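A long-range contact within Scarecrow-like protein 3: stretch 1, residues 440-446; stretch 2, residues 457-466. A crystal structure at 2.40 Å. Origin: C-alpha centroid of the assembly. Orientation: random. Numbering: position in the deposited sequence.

Stretch 1 440-446: AMLQARR
Stretch 2 (457-466) RIKEESGCAV

A single helix, running through residues 440-446 and beyond at both ends, packs against a β-hairpin whose first strand includes 457-460 and whose return strand includes 465-466. Helix and first strand run nearly antiparallel, at 161° between their N-to-C directions, with axes 8.8 Å apart at closest approach. The register is set by Met441 beside Ala465 (CA to CA 7.7 Å) and Arg445 beside Ile458 (CA to CA 6.5 Å).

The helix has regular phi/psi values near -65/-39. Within this segment Ala444 N donates to Ala440 O (3.0 Å), one of the i to i-4 bonds of the helix, and the CA-to-CB bonds of Met441 and Ala444 both point toward the hairpin. Ala440 itself makes no contact with it.

Met441 reaches across with all three chi angles in m (-64°, -77°, -72°), and its long, flexible, apolar side chain suits a buried gap between two backbones. Met441 SD lies 3.7 Å from Ala465 CB, while Met441 CE lies 3.7 Å from Ile458 CG2 and 4.0 Å from Glu460 CB. The thioether thus touches both strands. Ala465, with its small methyl directed toward the helix, leaves room for the sulfur.

Leu442, which points away, and Gln443 take no part. At Ala444 the short side chain allows close approach: its CB sits 3.5 Å from Ile458 CD1. Ile458, m at chi1 and t at chi2, is therefore gripped at two points, CG2 by Met441 and CD1 by Ala444. Its branched, apolar side chain fills the centre of the contact and loses more surface to the other stretch than any other residue here.

Arg445 starts sideways, but its end comes nearer. With chi1 -66°, chi2 -167°, chi3 -140° and chi4 -99°, Arg445 brings NH1 to 2.4 Å from Ile458 O, which lies at the guanidinium edge, near its plane. The length of arginine lets its charged group reach the backbone of Ile458 from an exposed position on the helix. Arg446 remains out of reach.

The hairpin is held by paired backbone hydrogen bonds: Lys459 N to Val466 O (2.9 Å) with Val466 N to Lys459 O (2.8 Å), and Glu461 N to Cys464 O (2.8 Å) with Cys464 N to Glu461 O (3.0 Å). A type I' turn joins Glu461 to Cys464, with phi/psi 55/54 at Ser462 and 73/8 at Gly463; glycine readily adopts such a positive phi. Glu460 (chi1 t, chi2 m) accepts a hydrogen bond at OE1 from Gly463 N (2.8 Å, 159°), tying its carboxylate to the turn.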

# COMPACT_ATOMS: atom_id res chain seq x y z
N ALA A 440 14.04 30.68 28.19
CA ALA A 440 13.63 29.52 27.40
C ALA A 440 13.45 29.90 25.94
O ALA A 440 13.83 29.14 25.04
CB ALA A 440 12.34 28.93 27.97
N MET A 441 12.89 31.08 25.68
CA MET A 441 12.80 31.59 24.32
C MET A 441 14.19 31.82 23.73
O MET A 441 14.42 31.54 22.54
CB MET A 441 11.99 32.89 24.29
CG MET A 441 10.55 32.72 24.70
SD MET A 441 9.54 32.00 23.39
CE MET A 441 9.46 33.38 22.26
N LEU A 442 15.12 32.32 24.54
CA LEU A 442 16.48 32.53 24.06
C LEU A 442 17.16 31.21 23.72
O LEU A 442 17.88 31.11 22.72
CB LEU A 442 17.29 33.29 25.11
CG LEU A 442 18.70 33.72 24.70
CD1 LEU A 442 18.64 34.73 23.56
CD2 LEU A 442 19.46 34.28 25.89
N GLN A 443 16.95 30.18 24.55
CA GLN A 443 17.52 28.87 24.26
C GLN A 443 16.93 28.28 22.98
O GLN A 443 17.64 27.63 22.20
CB GLN A 443 17.29 27.92 25.44
CG GLN A 443 18.37 27.99 26.50
CD GLN A 443 17.98 27.27 27.78
OE1 GLN A 443 16.95 26.61 27.84
NE2 GLN A 443 18.82 27.40 28.80
N ALA A 444 15.64 28.51 22.75
CA ALA A 444 15.01 28.01 21.53
C ALA A 444 15.56 28.71 20.30
O ALA A 444 15.74 28.08 19.25
CB ALA A 444 13.50 28.17 21.62
N ARG A 445 15.84 30.01 20.40
CA ARG A 445 16.45 30.72 19.28
C ARG A 445 17.86 30.22 19.00
O ARG A 445 18.24 30.05 17.84
CB ARG A 445 16.47 32.23 19.55
CG ARG A 445 15.11 32.89 19.63
CD ARG A 445 15.26 34.41 19.58
NE ARG A 445 14.35 35.08 20.50
CZ ARG A 445 13.19 35.63 20.14
NH1 ARG A 445 12.80 35.59 18.87
NH2 ARG A 445 12.43 36.23 21.04
N ARG A 446 18.64 29.97 20.05
CA ARG A 446 19.98 29.40 19.87
C ARG A 446 19.91 28.02 19.22
O ARG A 446 20.80 27.66 18.44
CB ARG A 446 20.69 29.31 21.22
CG ARG A 446 21.24 30.63 21.72
CD ARG A 446 21.58 30.56 23.20
NE ARG A 446 22.29 31.75 23.65
CZ ARG A 446 22.41 32.11 24.93
NH1 ARG A 446 21.85 31.38 25.88
NH2 ARG A 446 23.07 33.22 25.25
N ARG A 457 12.56 31.34 12.34
CA ARG A 457 12.50 32.43 13.29
C ARG A 457 11.46 32.09 14.35
O ARG A 457 10.50 31.36 14.09
CB ARG A 457 12.14 33.76 12.61
CG ARG A 457 13.25 34.34 11.75
CD ARG A 457 12.69 35.20 10.63
NE ARG A 457 11.47 35.89 11.03
CZ ARG A 457 11.44 37.04 11.69
NH1 ARG A 457 12.57 37.63 12.04
NH2 ARG A 457 10.28 37.59 12.01
N ILE A 458 11.67 32.63 15.55
CA ILE A 458 10.72 32.48 16.65
C ILE A 458 10.24 33.87 17.04
O ILE A 458 11.05 34.73 17.42
CB ILE A 458 11.34 31.76 17.85
CG1 ILE A 458 11.61 30.29 17.51
CG2 ILE A 458 10.42 31.84 19.05
CD1 ILE A 458 12.32 29.53 18.59
N LYS A 459 8.94 34.09 16.95
CA LYS A 459 8.32 35.36 17.30
C LYS A 459 7.50 35.21 18.57
O LYS A 459 6.80 34.21 18.76
CB LYS A 459 7.43 35.86 16.16
N GLU A 460 7.60 36.20 19.45
CA GLU A 460 6.83 36.22 20.69
C GLU A 460 5.50 36.90 20.44
O GLU A 460 5.44 37.96 19.80
CB GLU A 460 7.61 36.94 21.79
CG GLU A 460 6.99 36.83 23.18
CD GLU A 460 5.98 37.93 23.47
OE1 GLU A 460 5.20 37.78 24.43
OE2 GLU A 460 5.97 38.94 22.73
N GLU A 461 4.42 36.30 20.94
CA GLU A 461 3.08 36.85 20.75
C GLU A 461 2.27 36.57 22.01
O GLU A 461 1.78 35.45 22.19
CB GLU A 461 2.41 36.26 19.51
N SER A 462 2.14 37.58 22.86
CA SER A 462 1.31 37.50 24.07
C SER A 462 1.72 36.32 24.95
O SER A 462 0.91 35.48 25.32
CB SER A 462 -0.17 37.43 23.71
OG SER A 462 -0.56 38.53 22.91
N GLY A 463 3.01 36.27 25.29
CA GLY A 463 3.53 35.20 26.12
C GLY A 463 3.65 33.85 25.43
O GLY A 463 3.95 32.86 26.11
N CYS A 464 3.44 33.79 24.12
CA CYS A 464 3.51 32.54 23.38
C CYS A 464 4.59 32.63 22.31
O CYS A 464 5.06 33.72 21.96
CB CYS A 464 2.16 32.20 22.74
SG CYS A 464 0.77 32.25 23.90
N ALA A 465 4.97 31.47 21.79
CA ALA A 465 6.00 31.37 20.76
C ALA A 465 5.38 30.95 19.44
O ALA A 465 4.51 30.08 19.41
CB ALA A 465 7.08 30.37 21.17
N VAL A 466 5.84 31.57 18.36
CA VAL A 466 5.38 31.25 17.01
C VAL A 466 6.61 30.88 16.18
O VAL A 466 7.48 31.73 15.95
CB VAL A 466 4.61 32.41 16.37
CG1 VAL A 466 4.26 32.08 14.93
CG2 VAL A 466 3.36 32.73 17.17